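Local atomic coordinates of citrate synthase (Metallosphaera sedula, PDB entry 6ABX), a protein that probably catalyses the condensation of oxaloacetate with acetyl-CoA and water to give citrate and CoA, a step of the tricarboxylic acid cycle. Residues L146-S149 / E150-Y154; L222-F225 / M226-E229; E342-K345 / D346-L349. All coordinates share one frame; numbering follows the deposited sequence.

Interaction 1 (L146-S149 / E150-Y154); sequences LSHS and ENFLY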
ATOM      1  N   LEU A 146      -0.700  30.230 -11.852  1.00 14.37           N
ATOM      2  CA  LEU A 146      -0.532  30.407 -10.445  1.00 12.09           C
ATOM      3  C   LEU A 146       0.479  29.391  -9.909  1.00 12.81           C
ATOM      4  O   LEU A 146       0.498  28.302 -10.378  1.00 11.58           O
ATOM      5  CB  LEU A 146      -1.890  30.232  -9.744  1.00 12.78           C
ATOM      6  CG  LEU A 146      -2.983  31.223 -10.129  1.00 14.15           C
ATOM      7  CD1 LEU A 146      -4.259  30.919  -9.325  1.00 14.18           C
ATOM      8  CD2 LEU A 146      -2.480  32.640  -9.848  1.00 17.22           C
ATOM      9  N   SER A 147       1.201  29.791  -8.866  1.00 12.54           N
ATOM     10  CA  SER A 147       2.073  28.846  -8.157  1.00 14.45           C
ATOM     11  C   SER A 147       1.247  27.855  -7.332  1.00 11.83           C
ATOM     12  O   SER A 147       0.050  27.951  -7.216  1.00 11.76           O
ATOM     13  CB  SER A 147       3.066  29.573  -7.317  1.00 19.33           C
ATOM     14  OG  SER A 147       4.025  30.183  -8.205  1.00 30.38           O
ATOM     15  N   HIS A 148       1.933  26.821  -6.859  1.00 11.65           N
ATOM     16  CA  HIS A 148       1.249  25.651  -6.280  1.00 11.76           C
ATOM     17  C   HIS A 148       0.272  26.076  -5.194  1.00 10.30           C
ATOM     18  O   HIS A 148      -0.871  25.610  -5.212  1.00 11.63           O
ATOM     19  CB  HIS A 148       2.272  24.649  -5.753  1.00 10.91           C
ATOM     20  CG  HIS A 148       1.678  23.474  -5.095  1.00 11.64           C
ATOM     21  ND1 HIS A 148       1.404  22.324  -5.791  1.00 11.42           N
ATOM     22  CD2 HIS A 148       1.271  23.273  -3.810  1.00 11.39           C
ATOM     23  CE1 HIS A 148       0.894  21.434  -4.947  1.00 13.01           C
ATOM     24  NE2 HIS A 148       0.789  21.988  -3.742  1.00 12.62           N
ATOM     25  N   SER A 149       0.758  26.785  -4.178  1.00 10.68           N
ATOM     26  CA  SER A 149      -0.087  27.071  -2.990  1.00 11.80           C
ATOM     27  C   SER A 149      -1.167  28.112  -3.343  1.00 13.17           C
ATOM     28  O   SER A 149      -2.310  27.986  -2.874  1.00 11.98           O
ATOM     29  CB  SER A 149       0.783  27.515  -1.842  1.00 12.49           C
ATOM     30  OG  SER A 149       1.665  26.460  -1.454  1.00 12.98           O
ATOM     31  N   GLU A 150      -0.811  29.086  -4.180  1.00 13.00           N
ATOM     32  CA  GLU A 150      -1.814  30.095  -4.608  1.00 14.18           C
ATOM     33  C   GLU A 150      -2.965  29.383  -5.354  1.00 12.79           C
ATOM     34  O   GLU A 150      -4.165  29.638  -5.136  1.00 11.63           O
ATOM     35  CB  GLU A 150      -1.190  31.192  -5.474  1.00 18.76           C
ATOM     36  CG  GLU A 150      -2.253  32.246  -5.752  1.00 20.93           C
ATOM     37  CD  GLU A 150      -1.872  33.560  -6.405  1.00 27.81           C
ATOM     38  OE1 GLU A 150      -0.672  33.693  -6.815  1.00 25.23           O
ATOM     39  OE2 GLU A 150      -2.801  34.436  -6.499  1.00 26.39           O
ATOM     40  N   ASN A 151      -2.603  28.469  -6.255  1.00 11.38           N
ATOM     41  CA  ASN A 151      -3.578  27.737  -7.018  1.00 11.81           C
ATOM     42  C   ASN A 151      -4.463  26.864  -6.114  1.00 11.62           C
ATOM     43  O   ASN A 151      -5.670  26.684  -6.395  1.00 13.45           O
ATOM     44  CB  ASN A 151      -2.933  26.835  -8.072  1.00 11.44           C
ATOM     45  CG  ASN A 151      -3.964  26.094  -8.877  1.00 11.63           C
ATOM     46  OD1 ASN A 151      -4.712  26.733  -9.636  1.00 13.85           O
ATOM     47  ND2 ASN A 151      -3.976  24.780  -8.777  1.00 11.54           N
ATOM     48  N   PHE A 152      -3.873  26.241  -5.087  1.00  9.96           N
ATOM     49  CA  PHE A 152      -4.615  25.352  -4.219  1.00 10.75           C
ATOM     50  C   PHE A 152      -5.748  26.146  -3.523  1.00 10.43           C
ATOM     51  O   PHE A 152      -6.919  25.722  -3.508  1.00 11.15           O
ATOM     52  CB  PHE A 152      -3.664  24.718  -3.186  1.00 10.41           C
ATOM     53  CG  PHE A 152      -4.126  23.426  -2.557  1.00 10.89           C
ATOM     54  CD1 PHE A 152      -5.431  22.974  -2.651  1.00 10.48           C
ATOM     55  CD2 PHE A 152      -3.225  22.644  -1.862  1.00 11.64           C
ATOM     56  CE1 PHE A 152      -5.823  21.778  -2.082  1.00 10.49           C
ATOM     57  CE2 PHE A 152      -3.635  21.463  -1.263  1.00 12.45           C
ATOM     58  CZ  PHE A 152      -4.909  21.002  -1.423  1.00 11.11           C
ATOM     59  N   LEU A 153      -5.422  27.328  -3.040  1.00 10.52           N
ATOM     60  CA  LEU A 153      -6.433  28.178  -2.388  1.00 12.51           C
ATOM     61  C   LEU A 153      -7.452  28.702  -3.399  1.00 12.90           C
ATOM     62  O   LEU A 153      -8.636  28.761  -3.122  1.00 11.07           O
ATOM     63  CB  LEU A 153      -5.766  29.326  -1.641  1.00 12.63           C
ATOM     64  CG  LEU A 153      -4.962  28.913  -0.405  1.00 13.27           C
ATOM     65  CD1 LEU A 153      -4.255  30.112   0.185  1.00 13.92           C
ATOM     66  CD2 LEU A 153      -5.841  28.237   0.615  1.00 14.53           C
ATOM     67  N   TYR A 154      -6.998  29.008  -4.606  1.00 11.39           N
ATOM     68  CA  TYR A 154      -7.880  29.453  -5.704  1.00 12.78           C
ATOM     69  C   TYR A 154      -8.919  28.370  -6.029  1.00 12.23           C
ATOM     70  O   TYR A 154     -10.099  28.637  -6.161  1.00 12.39           O
ATOM     71  CB  TYR A 154      -7.044  29.799  -6.936  1.00 13.19           C
ATOM     72  CG  TYR A 154      -7.834  29.922  -8.205  1.00 13.56           C
ATOM     73  CD1 TYR A 154      -8.704  30.985  -8.381  1.00 16.34           C
ATOM     74  CD2 TYR A 154      -7.794  28.948  -9.176  1.00 15.53           C
ATOM     75  CE1 TYR A 154      -9.496  31.061  -9.521  1.00 16.92           C
ATOM     76  CE2 TYR A 154      -8.553  29.029 -10.337  1.00 15.68           C
ATOM     77  CZ  TYR A 154      -9.392  30.113 -10.514  1.00 18.76           C
ATOM     78  OH  TYR A 154     -10.179  30.201 -11.640  1.00 20.26           O
TER
HETATM   79  O   HOH W   1       1.085  32.480  -7.954  1.00 23.16           O
HETATM   80  O   HOH W   2      -2.371  23.616  -6.662  1.00 13.86           O
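The first turn of helix 148-157 is packed against the residue that leads into it, Leu146, whose branches reach Glu150 and Tyr154. Ser147 holds the N-cap position but makes no capping bond with its side chain. Its carbonyl starts the helical ladder instead, Asn151 N giving a straight bond to Ser147 O (2.9 Å, 163° at the hydrogen). With CG set anti to its own carbonyl carbon (chi1 -62°), Leu146 divides its methyls between two neighbours: CD2 meets the carboxylate carbon CD of Glu150 at 3.6 Å, and CD1 packs on CB of Tyr154 at 3.8 Å. It crosses both side chains at about a right angle, while its CB rests against CB of Asn151. Replacing Leu146 with an alanine would probably open a gap between Glu150 and Tyr154 and give the carboxylate more freedom to turn. The polar ends are tied elsewhere: Ser149 OG bonds to Asp170 and Asn151 OD1 to the backbone N of Asp143. A water bridges the backbone and a side chain of this turn, donating to His148 O at 2.9 Å and accepting from Asn151 ND2 at 2.9 Å.

Interaction 2 (L222-F225 / M226-E229); sequences LKQF and MEIE
Two different choices of first torsion bring Lys223 and Glu227 together on one flank of helix 220-228. Lys223 sends CG anti to its backbone N (chi1 -179°), whereas Glu227 holds CG beside its own N (chi1 -67°); Lys223 projects straight out from the helix, and Glu227 leans back toward it. The chains meet at a slant, and Lys223 NZ, swung by a bend at the last torsion, forms a salt bridge with Glu227 OE2 at 3.5 Å, a weak hydrogen bond. Next to this pair along the helix, Met226 stretches back toward Leu222: its CG is 3.4 Å from Leu222 O, and its methyl CE ends 4.1 Å from Leu222 CG, with Tyr315 of helix 310-316 touching both side chains. Beneath them runs the i to i+4 ladder, from Met226 N to Leu222 O (3.0 Å) through to Glu229 N on Phe225 O (3.2 Å), where the positive phi of Glu229 ends the helix. Because Glu227 OE1 is bonded to Tyr237 OH, the carboxylate is shared between two partners, and the exposed, long ion pair is likely to add only modestly to what the backbone already secures.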
ATOM      1  N   LEU A 222      -7.858  19.825  16.641  1.00 15.35           N
ATOM      2  CA  LEU A 222      -8.791  20.895  16.270  1.00 15.95           C
ATOM      3  C   LEU A 222     -10.174  20.612  16.862  1.00 16.26           C
ATOM      4  O   LEU A 222     -10.821  21.543  17.309  1.00 15.76           O
ATOM      5  CB  LEU A 222      -8.902  20.996  14.749  1.00 16.24           C
ATOM      6  CG  LEU A 222      -9.954  22.015  14.272  1.00 16.27           C
ATOM      7  CD1 LEU A 222      -9.629  23.419  14.758  1.00 16.34           C
ATOM      8  CD2 LEU A 222     -10.067  22.014  12.751  1.00 18.96           C
ATOM      9  N   LYS A 223     -10.641  19.354  16.772  1.00 18.31           N
ATOM     10  CA  LYS A 223     -11.924  18.946  17.343  1.00 20.05           C
ATOM     11  C   LYS A 223     -11.967  19.311  18.827  1.00 20.06           C
ATOM     12  O   LYS A 223     -12.976  19.812  19.294  1.00 17.85           O
ATOM     13  CB  LYS A 223     -12.116  17.433  17.163  1.00 26.17           C
ATOM     14  CG  LYS A 223     -13.418  16.812  17.665  1.00 34.11           C
ATOM     15  CD  LYS A 223     -13.513  15.308  17.264  1.00 41.36           C
ATOM     16  CE  LYS A 223     -14.906  14.710  17.263  1.00 47.92           C
ATOM     17  NZ  LYS A 223     -15.152  13.942  18.508  1.00 54.35           N
ATOM     18  N   GLN A 224     -10.895  19.003  19.552  1.00 17.90           N
ATOM     19  CA  GLN A 224     -10.729  19.345  20.983  1.00 20.84           C
ATOM     20  C   GLN A 224     -10.919  20.848  21.183  1.00 18.19           C
ATOM     21  O   GLN A 224     -11.701  21.287  22.061  1.00 18.52           O
ATOM     22  CB  GLN A 224      -9.323  18.972  21.486  1.00 26.07           C
ATOM     23  CG  GLN A 224      -9.248  18.313  22.838  1.00 39.38           C
ATOM     24  CD  GLN A 224      -9.420  16.816  22.706  1.00 45.37           C
ATOM     25  OE1 GLN A 224     -10.038  16.361  21.740  1.00 55.29           O
ATOM     26  NE2 GLN A 224      -8.899  16.044  23.665  1.00 38.79           N
ATOM     27  N   PHE A 225     -10.206  21.672  20.398  1.00 16.07           N
ATOM     28  CA  PHE A 225     -10.320  23.120  20.537  1.00 15.42           C
ATOM     29  C   PHE A 225     -11.786  23.564  20.321  1.00 16.22           C
ATOM     30  O   PHE A 225     -12.301  24.474  21.033  1.00 16.70           O
ATOM     31  CB  PHE A 225      -9.402  23.887  19.581  1.00 15.69           C
ATOM     32  CG  PHE A 225      -7.950  23.477  19.614  1.00 15.40           C
ATOM     33  CD1 PHE A 225      -7.329  23.016  20.771  1.00 15.30           C
ATOM     34  CD2 PHE A 225      -7.198  23.531  18.446  1.00 15.13           C
ATOM     35  CE1 PHE A 225      -5.984  22.658  20.765  1.00 14.57           C
ATOM     36  CE2 PHE A 225      -5.869  23.156  18.444  1.00 14.58           C
ATOM     37  CZ  PHE A 225      -5.270  22.693  19.586  1.00 14.78           C
ATOM     38  N   MET A 226     -12.456  22.968  19.320  1.00 17.22           N
ATOM     39  CA  MET A 226     -13.827  23.337  19.008  1.00 17.59           C
ATOM     40  C   MET A 226     -14.729  22.929  20.184  1.00 19.39           C
ATOM     41  O   MET A 226     -15.615  23.681  20.543  1.00 21.34           O
ATOM     42  CB  MET A 226     -14.295  22.664  17.722  1.00 19.76           C
ATOM     43  CG  MET A 226     -13.626  23.245  16.515  1.00 22.64           C
ATOM     44  SD  MET A 226     -14.141  22.343  15.051  1.00 25.45           S
ATOM     45  CE  MET A 226     -13.676  23.577  13.853  1.00 25.15           C
ATOM     46  N   GLU A 227     -14.471  21.775  20.786  1.00 18.73           N
ATOM     47  CA  GLU A 227     -15.318  21.308  21.944  1.00 19.07           C
ATOM     48  C   GLU A 227     -15.115  22.226  23.163  1.00 18.24           C
ATOM     49  O   GLU A 227     -16.085  22.499  23.912  1.00 20.13           O
ATOM     50  CB  GLU A 227     -15.032  19.853  22.310  1.00 22.02           C
ATOM     51  CG  GLU A 227     -15.441  18.852  21.243  1.00 24.32           C
ATOM     52  CD  GLU A 227     -15.041  17.422  21.523  1.00 30.51           C
ATOM     53  OE1 GLU A 227     -14.254  17.185  22.459  1.00 31.55           O
ATOM     54  OE2 GLU A 227     -15.535  16.532  20.804  1.00 30.29           O
ATOM     55  N   ILE A 228     -13.913  22.778  23.345  1.00 18.89           N
ATOM     56  CA  ILE A 228     -13.608  23.677  24.465  1.00 18.70           C
ATOM     57  C   ILE A 228     -14.469  24.934  24.310  1.00 22.07           C
ATOM     58  O   ILE A 228     -14.998  25.432  25.299  1.00 20.52           O
ATOM     59  CB  ILE A 228     -12.102  23.982  24.561  1.00 17.17           C
ATOM     60  CG1 ILE A 228     -11.312  22.737  24.970  1.00 15.89           C
ATOM     61  CG2 ILE A 228     -11.793  25.178  25.452  1.00 17.08           C
ATOM     62  CD1 ILE A 228      -9.859  22.857  24.739  1.00 15.66           C
ATOM     63  N   GLU A 229     -14.594  25.422  23.064  1.00 23.36           N
ATOM     64  CA  GLU A 229     -15.492  26.524  22.655  1.00 25.65           C
ATOM     65  C   GLU A 229     -14.976  27.909  23.057  1.00 26.98           C
ATOM     66  O   GLU A 229     -14.962  28.831  22.226  1.00 25.26           O
ATOM     67  CB  GLU A 229     -16.895  26.379  23.242  1.00 32.18           C
ATOM     68  CG  GLU A 229     -17.741  25.330  22.566  1.00 37.56           C
ATOM     69  CD  GLU A 229     -19.235  25.504  22.788  1.00 46.30           C
ATOM     70  OE1 GLU A 229     -19.931  24.476  22.881  1.00 53.68           O
ATOM     71  OE2 GLU A 229     -19.698  26.672  22.872  1.00 51.38           O
TER

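Interaction 3 (E342-K345 / D346-L349); sequences EYLK and DNKL
Tyr343, Asp346 and Asn347 carry most of this contact, in which the chain leaves helix 324-343 and turns to run past the tyrosine ring toward its hydroxyl end. CG of Tyr343 lies anti to the backbone N (chi1 -168°), and this carries the ring forward along the departing chain until OH donates to Lys348 O at 2.7 Å. The acceptor sits at the ring edge, and the hydroxyl lies in the carbonyl plane on a lone pair, a geometry that fixes how the phenol end is placed. Asn347 crosses the ring at a slant, its amide plane turned 78° from the ring plane, with OD1 3.2 Å from Tyr343 CE2. That oxygen is buried without a polar partner in the model, while the other end of the amide, ND2, bonds to Ser193 O. Leu344 lies alongside Asn347, pointing the same way, its CD2 3.7 Å from OD1. Asp346 joins chiefly through its backbone: Asp346 N bonds to Tyr343 O at 3.1 Å, approaching from above the carbonyl plane. A water accepts from Asn347 N and donates to Leu344 O, bridging the bend. The bend and the residues after it meet the second subunit: Lys348 NZ forms a salt bridge with Glu8 of the second subunit, and Asp346 O accepts from Lys5 of the same subunit. The arrangement is a turn at the C-terminal end of a helix, with an i to i+3 backbone bond, passing into an extended segment at citrate synthase's dimer interface.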
ATOM      1  N   GLU A 342      15.458   6.980  -3.969  1.00 14.15           N
ATOM      2  CA  GLU A 342      16.730   6.783  -3.310  1.00 14.91           C
ATOM      3  C   GLU A 342      16.986   5.290  -3.090  1.00 15.92           C
ATOM      4  O   GLU A 342      18.082   4.818  -3.396  1.00 15.88           O
ATOM      5  CB  GLU A 342      16.741   7.563  -1.998  1.00 15.57           C
ATOM      6  CG  GLU A 342      17.968   7.360  -1.181  1.00 15.82           C
ATOM      7  CD  GLU A 342      17.936   8.109   0.129  1.00 13.98           C
ATOM      8  OE1 GLU A 342      17.060   7.775   0.992  1.00 15.03           O
ATOM      9  OE2 GLU A 342      18.812   9.010   0.300  1.00 14.57           O
ATOM     10  N   TYR A 343      15.988   4.587  -2.553  1.00 14.65           N
ATOM     11  CA  TYR A 343      16.095   3.140  -2.215  1.00 15.03           C
ATOM     12  C   TYR A 343      16.411   2.305  -3.449  1.00 14.75           C
ATOM     13  O   TYR A 343      17.241   1.350  -3.366  1.00 16.99           O
ATOM     14  CB  TYR A 343      14.784   2.644  -1.597  1.00 14.43           C
ATOM     15  CG  TYR A 343      14.901   1.276  -0.977  1.00 15.15           C
ATOM     16  CD1 TYR A 343      15.549   1.114   0.226  1.00 14.24           C
ATOM     17  CD2 TYR A 343      14.326   0.162  -1.567  1.00 13.74           C
ATOM     18  CE1 TYR A 343      15.715  -0.133   0.800  1.00 15.65           C
ATOM     19  CE2 TYR A 343      14.464  -1.087  -0.996  1.00 14.13           C
ATOM     20  CZ  TYR A 343      15.123  -1.237   0.206  1.00 14.73           C
ATOM     21  OH  TYR A 343      15.288  -2.481   0.789  1.00 16.88           O
ATOM     22  N   LEU A 344      15.750   2.632  -4.564  1.00 14.10           N
ATOM     23  CA  LEU A 344      15.834   1.871  -5.785  1.00 16.17           C
ATOM     24  C   LEU A 344      17.184   2.053  -6.494  1.00 19.07           C
ATOM     25  O   LEU A 344      17.395   1.384  -7.504  1.00 18.33           O
ATOM     26  CB  LEU A 344      14.712   2.247  -6.748  1.00 15.54           C
ATOM     27  CG  LEU A 344      13.310   1.809  -6.306  1.00 14.67           C
ATOM     28  CD1 LEU A 344      12.278   2.360  -7.259  1.00 16.03           C
ATOM     29  CD2 LEU A 344      13.198   0.284  -6.197  1.00 15.82           C
ATOM     30  N   LYS A 345      18.040   2.962  -6.006  1.00 19.66           N
ATOM     31  CA  LYS A 345      19.401   3.056  -6.520  1.00 20.24           C
ATOM     32  C   LYS A 345      20.139   1.746  -6.219  1.00 20.70           C
ATOM     33  O   LYS A 345      21.092   1.419  -6.918  1.00 23.15           O
ATOM     34  CB  LYS A 345      20.175   4.193  -5.850  1.00 21.98           C
ATOM     35  CG  LYS A 345      19.664   5.580  -6.168  1.00 26.87           C
ATOM     36  CD  LYS A 345      19.548   5.804  -7.627  1.00 32.87           C
ATOM     37  CE  LYS A 345      19.829   7.238  -8.024  1.00 39.53           C
ATOM     38  NZ  LYS A 345      18.688   8.114  -7.684  1.00 43.97           N
ATOM     39  N   ASP A 346      19.721   1.040  -5.170  1.00 18.59           N
ATOM     40  CA  ASP A 346      20.333  -0.272  -4.781  1.00 19.62           C
ATOM     41  C   ASP A 346      19.247  -1.102  -4.081  1.00 16.56           C
ATOM     42  O   ASP A 346      19.274  -1.278  -2.877  1.00 16.82           O
ATOM     43  CB  ASP A 346      21.535  -0.067  -3.864  1.00 22.04           C
ATOM     44  CG  ASP A 346      22.283  -1.351  -3.536  1.00 26.56           C
ATOM     45  OD1 ASP A 346      22.176  -2.276  -4.313  1.00 27.66           O
ATOM     46  OD2 ASP A 346      22.936  -1.396  -2.463  1.00 36.97           O
ATOM     47  N   ASN A 347      18.256  -1.541  -4.870  1.00 16.03           N
ATOM     48  CA  ASN A 347      17.049  -2.167  -4.315  1.00 15.47           C
ATOM     49  C   ASN A 347      17.407  -3.456  -3.574  1.00 17.65           C
ATOM     50  O   ASN A 347      18.324  -4.187  -3.943  1.00 17.49           O
ATOM     51  CB  ASN A 347      16.010  -2.471  -5.382  1.00 14.78           C
ATOM     52  CG  ASN A 347      14.735  -3.030  -4.802  1.00 16.24           C
ATOM     53  OD1 ASN A 347      14.196  -2.447  -3.859  1.00 15.81           O
ATOM     54  ND2 ASN A 347      14.317  -4.194  -5.273  1.00 15.85           N
ATOM     55  N   LYS A 348      16.650  -3.729  -2.521  1.00 16.10           N
ATOM     56  CA  LYS A 348      16.607  -5.039  -1.882  1.00 17.46           C
ATOM     57  C   LYS A 348      15.168  -5.322  -1.444  1.00 16.82           C
ATOM     58  O   LYS A 348      14.562  -4.500  -0.769  1.00 16.14           O
ATOM     59  CB  LYS A 348      17.519  -5.082  -0.654  1.00 18.27           C
ATOM     60  CG  LYS A 348      17.672  -6.467  -0.036  1.00 20.09           C
ATOM     61  CD  LYS A 348      18.724  -6.530   1.057  1.00 23.48           C
ATOM     62  CE  LYS A 348      18.817  -7.907   1.678  1.00 28.17           C
ATOM     63  NZ  LYS A 348      19.399  -8.873   0.737  1.00 35.64           N
ATOM     64  N   LEU A 349      14.631  -6.485  -1.861  1.00 16.11           N
ATOM     65  CA  LEU A 349      13.308  -6.952  -1.428  1.00 15.24           C
ATOM     66  C   LEU A 349      13.218  -6.918   0.086  1.00 15.09           C
ATOM     67  O   LEU A 349      14.114  -7.416   0.794  1.00 13.07           O
ATOM     68  CB  LEU A 349      13.060  -8.368  -1.978  1.00 14.51           C
ATOM     69  CG  LEU A 349      11.731  -9.023  -1.586  1.00 16.13           C
ATOM     70  CD1 LEU A 349      10.599  -8.419  -2.390  1.00 15.85           C
ATOM     71  CD2 LEU A 349      11.741 -10.525  -1.827  1.00 16.80           C
TER
HETATM   72  O   HOH W   3      18.746  -1.528  -7.774  1.00 35.34           O

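Overall arrangement
The three contacts illustrate how a mainly helical enzyme begins and ends its helices: interaction 1 opens one, while interactions 2 and 3 lie where helices close. They follow in series along the chain and never touch. Centres of interactions 1 and 2 are 29 Å apart, those of 1 and 3 are 34 Å apart, and interactions 2 and 3, on opposite sides of the chain's centre, are separated by 44 Å. Interaction 2 lies nearest an annotated site, the side chain of Gln224 being about 5 Å from that of Leu248, which binds acetyl-CoA. The side chain of His148 is about 11 Å from that of oxaloacetate-binding Arg332, and that of Lys348 about 12 Å from a bound citrate.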